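Local atomic coordinates of isomaltodextranase (Arthrobacter globiformis, PDB entry 5AWO), a protein that hydrolyses alpha-1,6-glucosidic linkages of dextran-like polysaccharides, releasing successive isomaltose units from the non-reducing ends of the chains. Residues A[364-369]-A[462-467]; A[330-335]-A[356-361]; A[185-190]-A[235-240]; A[224-229]-A[255-260]; A[529-534]-A[573-578]. All coordinates share one frame; numbering follows the deposited sequence.

Contact 1: residues A[364-369]-A[462-467]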
# COMPACT_ATOMS: atom_id res chain seq x y z
N VAL A 364 6.70 18.07 -0.89
CA VAL A 364 6.54 16.77 -0.23
C VAL A 364 5.36 16.04 -0.86
O VAL A 364 5.48 14.87 -1.22
CB VAL A 364 6.42 16.94 1.30
CG1 VAL A 364 6.06 15.63 1.96
CG2 VAL A 364 7.72 17.48 1.89
N LEU A 365 4.26 16.75 -1.06
CA LEU A 365 3.10 16.14 -1.72
C LEU A 365 3.45 15.66 -3.13
O LEU A 365 2.92 14.63 -3.59
CB LEU A 365 1.89 17.07 -1.77
CG LEU A 365 1.23 17.34 -0.41
CD1 LEU A 365 0.19 18.44 -0.55
CD2 LEU A 365 0.65 16.08 0.19
N GLN A 366 4.31 16.40 -3.83
CA GLN A 366 4.63 16.03 -5.19
C GLN A 366 5.22 14.64 -5.24
O GLN A 366 5.00 13.92 -6.21
CB GLN A 366 5.56 17.05 -5.83
CG GLN A 366 5.65 16.91 -7.34
CD GLN A 366 4.35 17.26 -8.02
OE1 GLN A 366 3.76 18.29 -7.74
NE2 GLN A 366 3.87 16.38 -8.91
N LEU A 367 5.97 14.22 -4.21
CA LEU A 367 6.49 12.85 -4.16
C LEU A 367 5.35 11.82 -4.19
O LEU A 367 5.37 10.83 -4.92
CB LEU A 367 7.36 12.62 -2.93
CG LEU A 367 8.71 13.33 -2.90
CD1 LEU A 367 9.38 13.17 -1.54
CD2 LEU A 367 9.66 12.84 -3.99
N ASN A 368 4.33 12.09 -3.40
CA ASN A 368 3.12 11.26 -3.40
C ASN A 368 2.39 11.28 -4.74
O ASN A 368 2.04 10.22 -5.27
CB ASN A 368 2.20 11.61 -2.23
CG ASN A 368 0.79 11.07 -2.40
OD1 ASN A 368 -0.01 11.67 -3.09
ND2 ASN A 368 0.47 9.94 -1.76
N ALA A 369 2.22 12.46 -5.32
CA ALA A 369 1.57 12.57 -6.64
C ALA A 369 2.33 11.81 -7.70
O ALA A 369 1.71 11.17 -8.58
CB ALA A 369 1.43 14.02 -7.08
N ILE A 462 13.83 15.09 4.11
CA ILE A 462 13.40 14.43 2.89
C ILE A 462 13.84 15.26 1.69
O ILE A 462 13.78 16.51 1.69
CB ILE A 462 11.87 14.13 2.91
CG1 ILE A 462 11.45 13.11 1.87
CG2 ILE A 462 11.04 15.38 2.83
CD1 ILE A 462 10.05 12.56 2.04
N PHE A 463 14.30 14.53 0.67
CA PHE A 463 14.99 15.13 -0.48
C PHE A 463 14.39 14.60 -1.77
O PHE A 463 14.01 13.42 -1.87
CB PHE A 463 16.48 14.78 -0.46
CG PHE A 463 17.21 15.18 0.78
CD1 PHE A 463 17.80 16.44 0.91
CD2 PHE A 463 17.30 14.29 1.85
CE1 PHE A 463 18.46 16.80 2.06
CE2 PHE A 463 17.95 14.65 3.00
CZ PHE A 463 18.55 15.90 3.09
N ARG A 464 14.33 15.47 -2.78
CA ARG A 464 14.19 15.01 -4.17
C ARG A 464 15.60 14.95 -4.73
O ARG A 464 16.31 15.96 -4.70
CB ARG A 464 13.33 15.97 -4.99
CG ARG A 464 13.24 15.65 -6.49
CD ARG A 464 12.37 14.46 -6.83
NE ARG A 464 10.97 14.78 -6.65
CZ ARG A 464 9.95 14.34 -7.40
NH1 ARG A 464 10.14 13.52 -8.40
NH2 ARG A 464 8.73 14.71 -7.10
N VAL A 465 15.99 13.79 -5.25
CA VAL A 465 17.28 13.59 -5.89
C VAL A 465 17.06 13.30 -7.37
O VAL A 465 16.29 12.42 -7.76
CB VAL A 465 18.05 12.44 -5.22
CG1 VAL A 465 19.40 12.24 -5.90
CG2 VAL A 465 18.20 12.70 -3.72
N THR A 466 17.71 14.12 -8.20
CA THR A 466 17.49 14.08 -9.64
C THR A 466 18.82 13.82 -10.37
O THR A 466 19.62 14.75 -10.57
CB THR A 466 16.86 15.39 -10.14
OG1 THR A 466 15.70 15.73 -9.35
CG2 THR A 466 16.42 15.28 -11.60
N PRO A 467 19.07 12.55 -10.74
CA PRO A 467 20.24 12.21 -11.55
C PRO A 467 20.23 12.97 -12.87
O PRO A 467 19.17 13.11 -13.48
CB PRO A 467 20.05 10.71 -11.81
CG PRO A 467 19.31 10.24 -10.60
CD PRO A 467 18.35 11.34 -10.31

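Contact 2: residues A[330-335]-A[356-361]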
# COMPACT_ATOMS: atom_id res chain seq x y z
N LYS A 330 6.66 16.85 11.27
CA LYS A 330 7.29 16.66 9.97
C LYS A 330 7.74 15.20 9.79
O LYS A 330 7.59 14.62 8.70
CB LYS A 330 8.47 17.61 9.77
CG LYS A 330 8.06 19.06 9.52
CD LYS A 330 9.22 20.02 9.35
CE LYS A 330 10.05 20.20 10.59
NZ LYS A 330 11.07 21.26 10.33
N THR A 331 8.26 14.60 10.84
CA THR A 331 8.66 13.19 10.77
C THR A 331 7.50 12.23 10.49
O THR A 331 7.65 11.33 9.68
CB THR A 331 9.43 12.80 12.04
OG1 THR A 331 10.68 13.53 12.03
CG2 THR A 331 9.68 11.30 12.12
N MET A 332 6.39 12.45 11.15
CA MET A 332 5.15 11.71 10.87
C MET A 332 4.84 11.74 9.37
O MET A 332 4.64 10.70 8.72
CB MET A 332 4.01 12.34 11.70
CG MET A 332 2.63 11.80 11.41
SD MET A 332 1.34 12.89 12.02
CE MET A 332 1.50 14.22 10.88
N MET A 333 4.76 12.96 8.82
CA MET A 333 4.38 13.11 7.42
C MET A 333 5.44 12.50 6.51
O MET A 333 5.14 11.76 5.57
CB MET A 333 4.21 14.59 7.11
CG MET A 333 3.78 14.90 5.68
SD MET A 333 2.11 14.27 5.36
CE MET A 333 1.85 14.85 3.67
N ASN A 334 6.72 12.73 6.82
CA ASN A 334 7.80 12.23 5.98
C ASN A 334 7.83 10.70 5.92
O ASN A 334 8.13 10.10 4.87
CB ASN A 334 9.15 12.74 6.49
CG ASN A 334 9.40 14.21 6.21
OD1 ASN A 334 8.74 14.82 5.36
ND2 ASN A 334 10.35 14.80 6.94
N LEU A 335 7.50 10.03 7.02
CA LEU A 335 7.46 8.57 7.01
C LEU A 335 6.36 8.05 6.11
O LEU A 335 6.56 7.12 5.33
CB LEU A 335 7.27 8.03 8.44
CG LEU A 335 7.21 6.50 8.55
CD1 LEU A 335 8.47 5.80 8.07
CD2 LEU A 335 6.90 6.08 10.02
N ALA A 356 -2.00 22.90 9.85
CA ALA A 356 -2.31 22.60 8.44
C ALA A 356 -1.09 22.46 7.56
O ALA A 356 -1.03 21.62 6.65
CB ALA A 356 -3.23 23.68 7.86
N TRP A 357 -0.09 23.29 7.83
CA TRP A 357 1.15 23.26 7.06
C TRP A 357 1.81 21.87 6.92
O TRP A 357 2.48 21.58 5.93
CB TRP A 357 2.16 24.27 7.66
CG TRP A 357 2.55 23.89 9.07
CD1 TRP A 357 1.94 24.29 10.23
CD2 TRP A 357 3.60 23.01 9.44
NE1 TRP A 357 2.54 23.70 11.30
CE2 TRP A 357 3.56 22.90 10.85
CE3 TRP A 357 4.55 22.28 8.73
CZ2 TRP A 357 4.47 22.12 11.55
CZ3 TRP A 357 5.44 21.48 9.43
CH2 TRP A 357 5.39 21.41 10.85
N VAL A 358 1.63 21.01 7.92
CA VAL A 358 2.24 19.66 7.94
C VAL A 358 1.86 18.88 6.67
O VAL A 358 2.65 18.13 6.08
CB VAL A 358 1.73 18.84 9.20
CG1 VAL A 358 2.19 17.37 9.18
CG2 VAL A 358 2.18 19.53 10.50
N TYR A 359 0.62 19.11 6.27
CA TYR A 359 -0.04 18.31 5.24
C TYR A 359 0.04 18.94 3.85
O TYR A 359 -0.28 18.29 2.86
CB TYR A 359 -1.48 18.13 5.64
CG TYR A 359 -1.66 17.41 6.95
CD1 TYR A 359 -1.05 16.16 7.17
CD2 TYR A 359 -2.42 17.94 7.98
CE1 TYR A 359 -1.23 15.47 8.35
CE2 TYR A 359 -2.61 17.24 9.16
CZ TYR A 359 -2.00 16.02 9.35
OH TYR A 359 -2.19 15.32 10.53
N THR A 360 0.45 20.20 3.78
CA THR A 360 0.28 21.01 2.56
C THR A 360 1.59 21.54 1.98
O THR A 360 1.59 22.53 1.24
CB THR A 360 -0.72 22.15 2.81
OG1 THR A 360 -0.20 23.02 3.83
CG2 THR A 360 -2.08 21.59 3.20
N ASN A 361 2.72 20.89 2.26
CA ASN A 361 3.97 21.21 1.59
C ASN A 361 3.91 20.61 0.18
O ASN A 361 3.91 19.40 -0.00
CB ASN A 361 5.15 20.66 2.39
CG ASN A 361 6.50 20.88 1.73
OD1 ASN A 361 6.64 20.91 0.52
ND2 ASN A 361 7.52 20.97 2.54

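Contact 3: residues A[185-190]-A[235-240]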
# COMPACT_ATOMS: atom_id res chain seq x y z
N GLY A 185 -22.95 -7.61 -3.69
CA GLY A 185 -23.91 -6.52 -3.71
C GLY A 185 -23.57 -5.39 -2.75
O GLY A 185 -23.84 -4.23 -3.05
N TYR A 186 -23.03 -5.73 -1.57
CA TYR A 186 -22.67 -4.72 -0.56
C TYR A 186 -21.51 -3.84 -1.06
O TYR A 186 -21.55 -2.62 -0.97
CB TYR A 186 -22.28 -5.35 0.79
CG TYR A 186 -22.80 -4.61 2.02
CD1 TYR A 186 -23.03 -3.26 2.00
CD2 TYR A 186 -23.04 -5.31 3.19
CE1 TYR A 186 -23.54 -2.60 3.11
CE2 TYR A 186 -23.54 -4.68 4.32
CZ TYR A 186 -23.81 -3.33 4.27
OH TYR A 186 -24.36 -2.68 5.36
N VAL A 187 -20.52 -4.51 -1.63
CA VAL A 187 -19.35 -3.84 -2.19
C VAL A 187 -19.79 -2.94 -3.36
O VAL A 187 -19.43 -1.76 -3.42
CB VAL A 187 -18.28 -4.85 -2.57
CG1 VAL A 187 -17.14 -4.17 -3.31
CG2 VAL A 187 -17.75 -5.54 -1.32
N ARG A 188 -20.58 -3.50 -4.28
CA ARG A 188 -21.09 -2.67 -5.39
C ARG A 188 -22.04 -1.56 -4.98
O ARG A 188 -22.07 -0.51 -5.61
CB ARG A 188 -21.72 -3.54 -6.47
CG ARG A 188 -20.73 -4.44 -7.19
CD ARG A 188 -21.23 -4.96 -8.53
NE ARG A 188 -20.33 -5.95 -9.12
CZ ARG A 188 -20.45 -7.27 -9.01
NH1 ARG A 188 -21.45 -7.84 -8.35
NH2 ARG A 188 -19.56 -8.06 -9.59
N TYR A 189 -22.79 -1.75 -3.91
CA TYR A 189 -23.62 -0.71 -3.35
C TYR A 189 -22.83 0.56 -3.05
O TYR A 189 -23.20 1.66 -3.45
CB TYR A 189 -24.31 -1.24 -2.11
CG TYR A 189 -25.08 -0.28 -1.24
CD1 TYR A 189 -26.37 0.14 -1.59
CD2 TYR A 189 -24.54 0.17 -0.04
CE1 TYR A 189 -27.08 0.98 -0.76
CE2 TYR A 189 -25.25 0.99 0.79
CZ TYR A 189 -26.53 1.41 0.44
OH TYR A 189 -27.26 2.23 1.29
N PHE A 190 -21.69 0.41 -2.39
CA PHE A 190 -20.85 1.58 -2.14
C PHE A 190 -20.17 2.09 -3.38
O PHE A 190 -20.13 3.30 -3.63
CB PHE A 190 -19.85 1.28 -1.00
CG PHE A 190 -20.51 1.11 0.35
CD1 PHE A 190 -21.25 2.14 0.89
CD2 PHE A 190 -20.43 -0.08 1.06
CE1 PHE A 190 -21.88 1.98 2.11
CE2 PHE A 190 -21.05 -0.23 2.29
CZ PHE A 190 -21.79 0.80 2.80
N GLU A 235 -13.30 -9.04 -6.58
CA GLU A 235 -14.05 -9.05 -7.82
C GLU A 235 -15.10 -7.94 -7.89
O GLU A 235 -15.26 -7.26 -8.91
CB GLU A 235 -14.70 -10.42 -8.02
CG GLU A 235 -15.51 -10.53 -9.31
CD GLU A 235 -16.13 -11.90 -9.54
OE1 GLU A 235 -16.75 -12.45 -8.61
OE2 GLU A 235 -16.01 -12.44 -10.66
N ALA A 236 -15.86 -7.76 -6.81
CA ALA A 236 -16.90 -6.76 -6.79
C ALA A 236 -16.38 -5.32 -6.79
O ALA A 236 -17.03 -4.41 -7.31
CB ALA A 236 -17.79 -7.00 -5.59
N ALA A 237 -15.23 -5.08 -6.13
CA ALA A 237 -14.65 -3.74 -6.15
C ALA A 237 -14.14 -3.38 -7.55
O ALA A 237 -14.16 -2.22 -7.97
CB ALA A 237 -13.49 -3.67 -5.14
N GLY A 238 -13.63 -4.39 -8.23
CA GLY A 238 -13.06 -4.16 -9.56
C GLY A 238 -12.00 -3.07 -9.56
O GLY A 238 -11.25 -2.94 -8.60
N GLU A 239 -11.95 -2.30 -10.64
CA GLU A 239 -10.96 -1.24 -10.82
C GLU A 239 -11.46 0.12 -10.37
O GLU A 239 -10.72 1.09 -10.45
CB GLU A 239 -10.55 -1.17 -12.31
CG GLU A 239 -9.83 -2.41 -12.75
CD GLU A 239 -8.42 -2.51 -12.18
OE1 GLU A 239 -7.54 -1.92 -12.79
OE2 GLU A 239 -8.20 -3.26 -11.23
N ASP A 240 -12.71 0.22 -9.95
CA ASP A 240 -13.29 1.52 -9.67
C ASP A 240 -13.16 1.93 -8.21
O ASP A 240 -13.19 3.11 -7.91
CB ASP A 240 -14.77 1.59 -10.12
CG ASP A 240 -14.90 1.71 -11.64
OD1 ASP A 240 -14.02 1.25 -12.35
OD2 ASP A 240 -15.88 2.28 -12.13
O HOH W 1 -17.51 -5.57 -10.27

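Contact 4: residues A[224-229]-A[255-260]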
# COMPACT_ATOMS: atom_id res chain seq x y z
N ALA A 224 -10.05 -20.95 4.59
CA ALA A 224 -10.64 -21.06 3.26
C ALA A 224 -11.76 -20.03 3.10
O ALA A 224 -11.88 -19.39 2.06
CB ALA A 224 -11.15 -22.48 3.02
N ASN A 225 -12.54 -19.84 4.15
CA ASN A 225 -13.64 -18.89 4.11
C ASN A 225 -13.14 -17.45 3.99
O ASN A 225 -13.70 -16.65 3.27
CB ASN A 225 -14.53 -19.03 5.34
CG ASN A 225 -15.41 -20.26 5.27
OD1 ASN A 225 -15.63 -20.81 4.19
ND2 ASN A 225 -15.91 -20.67 6.41
N TYR A 226 -12.05 -17.14 4.69
CA TYR A 226 -11.41 -15.83 4.58
C TYR A 226 -10.90 -15.56 3.18
O TYR A 226 -11.15 -14.49 2.60
CB TYR A 226 -10.24 -15.80 5.57
CG TYR A 226 -9.46 -14.50 5.63
CD1 TYR A 226 -10.05 -13.34 6.09
CD2 TYR A 226 -8.14 -14.45 5.26
CE1 TYR A 226 -9.34 -12.16 6.17
CE2 TYR A 226 -7.40 -13.28 5.35
CZ TYR A 226 -8.00 -12.14 5.81
OH TYR A 226 -7.28 -10.95 5.92
N GLU A 227 -10.21 -16.54 2.60
CA GLU A 227 -9.76 -16.41 1.21
C GLU A 227 -10.91 -16.24 0.23
O GLU A 227 -10.85 -15.45 -0.71
CB GLU A 227 -8.89 -17.61 0.84
CG GLU A 227 -7.57 -17.53 1.59
CD GLU A 227 -6.64 -18.69 1.35
OE1 GLU A 227 -7.13 -19.79 1.02
OE2 GLU A 227 -5.43 -18.46 1.50
N LEU A 228 -11.97 -17.01 0.43
CA LEU A 228 -13.13 -16.91 -0.43
C LEU A 228 -13.79 -15.53 -0.33
O LEU A 228 -14.07 -14.88 -1.35
CB LEU A 228 -14.13 -18.00 -0.02
CG LEU A 228 -15.42 -18.06 -0.83
CD1 LEU A 228 -15.09 -18.39 -2.27
CD2 LEU A 228 -16.34 -19.12 -0.23
N ALA A 229 -14.02 -15.07 0.89
CA ALA A 229 -14.62 -13.76 1.14
C ALA A 229 -13.81 -12.64 0.48
O ALA A 229 -14.36 -11.77 -0.18
CB ALA A 229 -14.77 -13.51 2.62
N SER A 255 -0.32 -13.46 1.96
CA SER A 255 -0.72 -13.95 0.65
C SER A 255 -2.17 -13.62 0.25
O SER A 255 -2.42 -13.22 -0.88
CB SER A 255 -0.48 -15.46 0.56
OG SER A 255 -1.28 -16.16 1.47
N ALA A 256 -3.11 -13.81 1.17
CA ALA A 256 -4.52 -13.58 0.86
C ALA A 256 -4.81 -12.11 0.64
O ALA A 256 -5.59 -11.72 -0.27
CB ALA A 256 -5.40 -14.16 1.96
N GLU A 257 -4.19 -11.27 1.46
CA GLU A 257 -4.37 -9.83 1.35
C GLU A 257 -3.75 -9.25 0.09
O GLU A 257 -4.34 -8.41 -0.60
CB GLU A 257 -3.81 -9.17 2.63
CG GLU A 257 -4.57 -9.58 3.91
CD GLU A 257 -4.09 -10.86 4.59
OE1 GLU A 257 -3.14 -11.50 4.08
OE2 GLU A 257 -4.67 -11.22 5.64
N LEU A 258 -2.56 -9.73 -0.24
CA LEU A 258 -1.89 -9.32 -1.48
C LEU A 258 -2.73 -9.71 -2.71
O LEU A 258 -2.86 -8.93 -3.66
CB LEU A 258 -0.53 -10.00 -1.53
CG LEU A 258 0.26 -9.84 -2.81
CD1 LEU A 258 0.66 -8.40 -3.03
CD2 LEU A 258 1.47 -10.74 -2.69
N ALA A 259 -3.30 -10.91 -2.67
CA ALA A 259 -4.10 -11.43 -3.81
C ALA A 259 -5.38 -10.66 -4.03
O ALA A 259 -5.90 -10.65 -5.15
CB ALA A 259 -4.42 -12.90 -3.59
N ASN A 260 -5.90 -10.01 -2.97
CA ASN A 260 -7.25 -9.48 -3.00
C ASN A 260 -7.47 -8.03 -2.59
O ASN A 260 -8.58 -7.53 -2.69
CB ASN A 260 -8.13 -10.37 -2.13
CG ASN A 260 -8.22 -11.78 -2.67
OD1 ASN A 260 -7.70 -12.74 -2.08
ND2 ASN A 260 -8.83 -11.88 -3.81
O HOH W 2 -3.41 -16.93 0.12

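Contact 5: residues A[529-534]-A[573-578]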
# COMPACT_ATOMS: atom_id res chain seq x y z
N ALA A 529 15.37 1.77 -26.37
CA ALA A 529 16.51 0.87 -26.05
C ALA A 529 16.69 0.52 -24.55
O ALA A 529 16.94 1.40 -23.72
CB ALA A 529 17.80 1.47 -26.56
N ILE A 530 16.64 -0.77 -24.22
CA ILE A 530 16.74 -1.22 -22.82
C ILE A 530 17.96 -2.10 -22.56
O ILE A 530 18.38 -2.87 -23.44
CB ILE A 530 15.45 -1.95 -22.38
CG1 ILE A 530 15.55 -2.41 -20.92
CG2 ILE A 530 15.15 -3.16 -23.28
CD1 ILE A 530 14.20 -2.71 -20.31
N ARG A 531 18.53 -2.00 -21.35
CA ARG A 531 19.63 -2.85 -20.91
C ARG A 531 19.31 -3.50 -19.56
O ARG A 531 18.62 -2.90 -18.74
CB ARG A 531 20.93 -2.05 -20.82
CG ARG A 531 21.52 -1.64 -22.17
CD ARG A 531 22.79 -0.82 -22.04
NE ARG A 531 22.57 0.49 -21.41
CZ ARG A 531 21.98 1.53 -21.99
NH1 ARG A 531 21.52 1.48 -23.25
NH2 ARG A 531 21.83 2.67 -21.29
N TYR A 532 19.83 -4.71 -19.34
CA TYR A 532 19.60 -5.48 -18.11
C TYR A 532 20.95 -5.94 -17.54
O TYR A 532 21.64 -6.75 -18.18
CB TYR A 532 18.75 -6.73 -18.41
CG TYR A 532 17.51 -6.55 -19.25
CD1 TYR A 532 17.57 -6.53 -20.65
CD2 TYR A 532 16.24 -6.49 -18.66
CE1 TYR A 532 16.42 -6.41 -21.41
CE2 TYR A 532 15.09 -6.35 -19.42
CZ TYR A 532 15.17 -6.32 -20.80
OH TYR A 532 14.00 -6.18 -21.53
N ARG A 533 21.35 -5.44 -16.37
CA ARG A 533 22.56 -5.95 -15.74
C ARG A 533 22.18 -7.13 -14.87
O ARG A 533 21.31 -7.01 -13.98
CB ARG A 533 23.32 -4.88 -14.92
CG ARG A 533 24.70 -5.34 -14.49
CD ARG A 533 25.56 -4.22 -13.92
NE ARG A 533 26.97 -4.60 -13.82
CZ ARG A 533 27.63 -4.94 -12.71
NH1 ARG A 533 27.05 -4.95 -11.52
NH2 ARG A 533 28.92 -5.25 -12.78
N TYR A 534 22.84 -8.25 -15.10
CA TYR A 534 22.41 -9.54 -14.57
C TYR A 534 23.60 -10.45 -14.24
O TYR A 534 24.72 -10.22 -14.72
CB TYR A 534 21.51 -10.24 -15.60
CG TYR A 534 22.32 -10.88 -16.72
CD1 TYR A 534 22.76 -10.13 -17.80
CD2 TYR A 534 22.68 -12.22 -16.64
CE1 TYR A 534 23.53 -10.71 -18.81
CE2 TYR A 534 23.45 -12.80 -17.64
CZ TYR A 534 23.87 -12.04 -18.71
OH TYR A 534 24.65 -12.62 -19.71
N TRP A 573 29.04 -10.36 -13.73
CA TRP A 573 27.87 -9.61 -14.17
C TRP A 573 28.00 -9.23 -15.64
O TRP A 573 29.08 -8.83 -16.11
CB TRP A 573 27.69 -8.35 -13.29
CG TRP A 573 27.52 -8.71 -11.83
CD1 TRP A 573 28.49 -8.94 -10.93
CD2 TRP A 573 26.27 -8.91 -11.13
NE1 TRP A 573 27.95 -9.29 -9.71
CE2 TRP A 573 26.59 -9.28 -9.81
CE3 TRP A 573 24.93 -8.83 -11.50
CZ2 TRP A 573 25.60 -9.56 -8.85
CZ3 TRP A 573 23.96 -9.12 -10.56
CH2 TRP A 573 24.30 -9.48 -9.26
N GLY A 574 26.90 -9.37 -16.38
CA GLY A 574 26.83 -8.91 -17.75
C GLY A 574 25.67 -7.96 -17.99
O GLY A 574 24.85 -7.74 -17.10
N VAL A 575 25.63 -7.40 -19.18
CA VAL A 575 24.55 -6.53 -19.61
C VAL A 575 23.93 -7.10 -20.88
O VAL A 575 24.59 -7.18 -21.93
CB VAL A 575 25.04 -5.09 -19.85
CG1 VAL A 575 23.89 -4.20 -20.28
CG2 VAL A 575 25.75 -4.55 -18.61
N ALA A 576 22.67 -7.52 -20.79
CA ALA A 576 21.91 -7.91 -21.97
C ALA A 576 21.28 -6.67 -22.57
O ALA A 576 20.90 -5.74 -21.84
CB ALA A 576 20.85 -8.93 -21.61
N ASP A 577 21.18 -6.66 -23.89
CA ASP A 577 20.61 -5.56 -24.63
C ASP A 577 19.27 -5.95 -25.20
O ASP A 577 19.06 -7.12 -25.58
CB ASP A 577 21.52 -5.16 -25.79
CG ASP A 577 22.85 -4.63 -25.34
OD1 ASP A 577 23.04 -4.37 -24.13
OD2 ASP A 577 23.73 -4.48 -26.21
N GLY A 578 18.38 -4.98 -25.31
CA GLY A 578 17.11 -5.21 -25.92
C GLY A 578 16.44 -3.96 -26.43
O GLY A 578 16.98 -2.85 -26.35
O HOH W 3 30.56 -6.22 -15.05

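Contact 1: residues A[364-369]-A[462-467]
Apolar contact between branch tips carries the buried half of this helix-on-strand packing. Leu367 and Ile462 reach toward each other tip to tip, with Leu367 CD1 3.7 Å from Ile462 CD1. In Ile462, CG1 is anti to the backbone N (chi1 -164°), which puts CG2 between N and the carbonyl carbon; the Val364 and Ile462 side chains cross obliquely, Val364 CG2 to Ile462 CG2 at 4.0 Å. The second kind of interaction is contact of aliphatic groups with a guanidinium. Arg464 bends at chi2 and chi3, so that its head folds back alongside Leu367 and the two side chains run past each other in opposite directions. Leu367 CD2 sits over one guanidinium face, off centre, at 3.5 Å from Arg464 NE. Gln366 adds its CG, 3.8 Å from Arg464 NH2. The polar ends look elsewhere: Asp370, at the end of the helix, forms a salt bridge with Arg464 and accepts a hydrogen bond from Gln366, while Ser404 holds the other terminal nitrogen of Arg464. The axes of 364-369 and 462-466 make 59°; helix 362-370 thus lies across strand 460-466 of the C-terminal beta sandwich, with Val337 of helix 326-339 touching both Val364 and Leu367, and strands 405-410 and 434-438 flanking the strand within its sheet.

Contact 2: residues A[330-335]-A[356-361]
Two methionines of helix 330-335 form the dense part of this contact, closing on Val358 and Tyr359. Met333 sets CG anti to its backbone N (chi1 -179°), 3.4 Å from Val358 O, and the bend at chi2 carries the sulfur to the edge of the tyrosine ring. Its SD stands 4.1 Å from Tyr359 CD1, near the ring plane, at 79° from the ring normal: a Met-aromatic contact made at the edge. Met332 turns back at chi3 and presents its methyl to both residues, with Met332 CE 3.6 Å from Val358 CG1 and 3.9 Å from Tyr359 CE1. Replacing Met333 by an alanine would probably loosen the packing beside the tyrosine edge, since the sulfur contact and the close approach of CG to Val358 O would be lost. The helix belongs to the catalytic TIM barrel, following strand 312-314 and preceding strand 343-345, whereas residues 356-361 form the connection to helix 362-370, which Asn361 N-caps through its side chain. Tyr359 OH is hydrogen-bonded to Asp347. The looser side lies at partly exposed Lys330 and Trp357, which cross at about a right angle. There, Lys330 CG meets the indole edge in plane, 3.6 Å from Trp357 CZ3, and the amine runs on to a salt bridge with Glu327.

Contact 3: residues A[185-190]-A[235-240]
Val187 points from helix 179-192 toward the last turn of helix 223-237, where small residues let the backbones close in, with the CA atoms of Val187 and Ala236 6.0 Å apart. Its CG1, anti to the backbone N (chi1 173°), meets the methyl of Ala236 (Val187 CG1 to Ala236 CB, 3.7 Å) and also reaches the peptide beyond, 3.5 Å from Ala237 N. Arg188 leaves its helix at an angle to this line and runs out extended from CG to NE. One guanidinium face lies above Ala236 CA, offset toward the rim, while water 1 sits at the edge, in plane. That water accepts from Arg188 NE at 3.1 Å and donates to Glu235 O, bridging the side chain to the helix end. Gly238 ends the helix with positive phi (54°). The arrangement is the lateral packing of two outer helices of a TIM barrel, following one another round the eight-stranded parallel barrel, and Ala237 lies about 6 Å, side chain to side chain, from Asp262, the probable proton donor.

Contact 4: residues A[224-229]-A[255-260]
With CG anti to its backbone N (chi1 -179°), Tyr226 extends its ring across to the neighbouring helix, while Glu257, whose CG is beside the backbone N (chi1 -64°), bends at chi2 (87°) to bring its carboxylate round to meet the phenol. The two side chains cross at about a right angle. Tyr226 OH donates a short hydrogen bond of 2.6 Å to Glu257 OE2, which lies at the ring edge, in plane, whereas the phenol approaches from above the carboxylate plane. Glu257 OE2 also accepts from the backbone N of Met250, so two donors grip one oxygen of a buried group, which would tend to stabilise its negative charge. Segments 224-229 and 255-260 belong to consecutive outer helices of the TIM barrel; they run nearly parallel, with the short axes 10.0 Å apart. The Ala256 methyl lies between them: its CB is 4.0 Å from Tyr226 CE2 and as far from Glu227 CG. Substituting Tyr226 by a phenylalanine would probably leave the Glu257 carboxylate less firmly placed, because the phenol donor would be gone. Toward partly exposed Glu227 and Ser255 the link is through solvent. Glu227 reaches out extended beyond CG, and water 2 donates to Glu227 OE2 at 2.9 Å and is hydrogen-bonded to Ser255 OG at 2.6 Å. Leu203 and Tyr206 of helix 203-208 pack against Tyr226.

Contact 5: residues A[529-534]-A[573-578]
Six backbone hydrogen bonds join these antiparallel strands, satisfying both N and O of Ile530, Tyr532 and Tyr534 against Gly578, Ala576 and Gly574. The central pair is even: Tyr532 N to Ala576 O and Ala576 N to Tyr532 O are both 2.9 Å, each in the carbonyl plane. At one end Gly574 N points almost along the Tyr534 C=O axis; at the other, Ile530 N approaches Gly578 O from above its carbonyl plane, 51° out. Carbonyls also take CA-H...O contacts, such as Val575 CA to Tyr532 O at 3.2 Å. Tyr534 folds its ring back over the glycine, CG between backbone N and carbonyl carbon (chi1 78°), with CD1 3.3 Å from Gly574 O; a CB on Gly574 would be tight against this ring. On the other face, the extended Arg533 lays its guanidinium over Trp573 CB and the near rim of the indole, with NH1 above one ring face, the planes 17° apart and Arg533 NH2 3.4 Å from Trp573 CB. Water 3 accepts from Arg533 NH2 at 3.0 Å and donates to Trp573 O. Beyond the pair, Tyr534 OH is hydrogen-bonded to Pro565 O, Arg533 NH1 to Gly495 O and Trp573 NE1 to Pro494 O, while Arg531 forms salt bridges with Glu607 and Asp609. Strand 526-535 therefore lies between strands 574-582 and 601-609 in the carbohydrate-binding module, with Tyr532 and Ala576 facing strand 555-564 of the opposing sheet.

Along the chain the order is catalytic barrel, C-terminal sandwich, carbohydrate-binding module. Contacts 3 and 4 come first, their segments alternating in sequence; they share helix 223-237, with centres 16 Å apart, and tie three successive outer helices together beside the probable catalytic Asp262. Contact 2 follows on the far side of the chain's centre from contact 4, about 34 Å between centres. It touches contact 1 directly, where Leu365 packs on Met333 and Tyr359, so the last barrel helices and strand 460-466 form one continuous interface between barrel and sandwich. Contact 5 lies apart, 28 Å from contact 1 and 42 Å from contact 3 between centres, within the binding module.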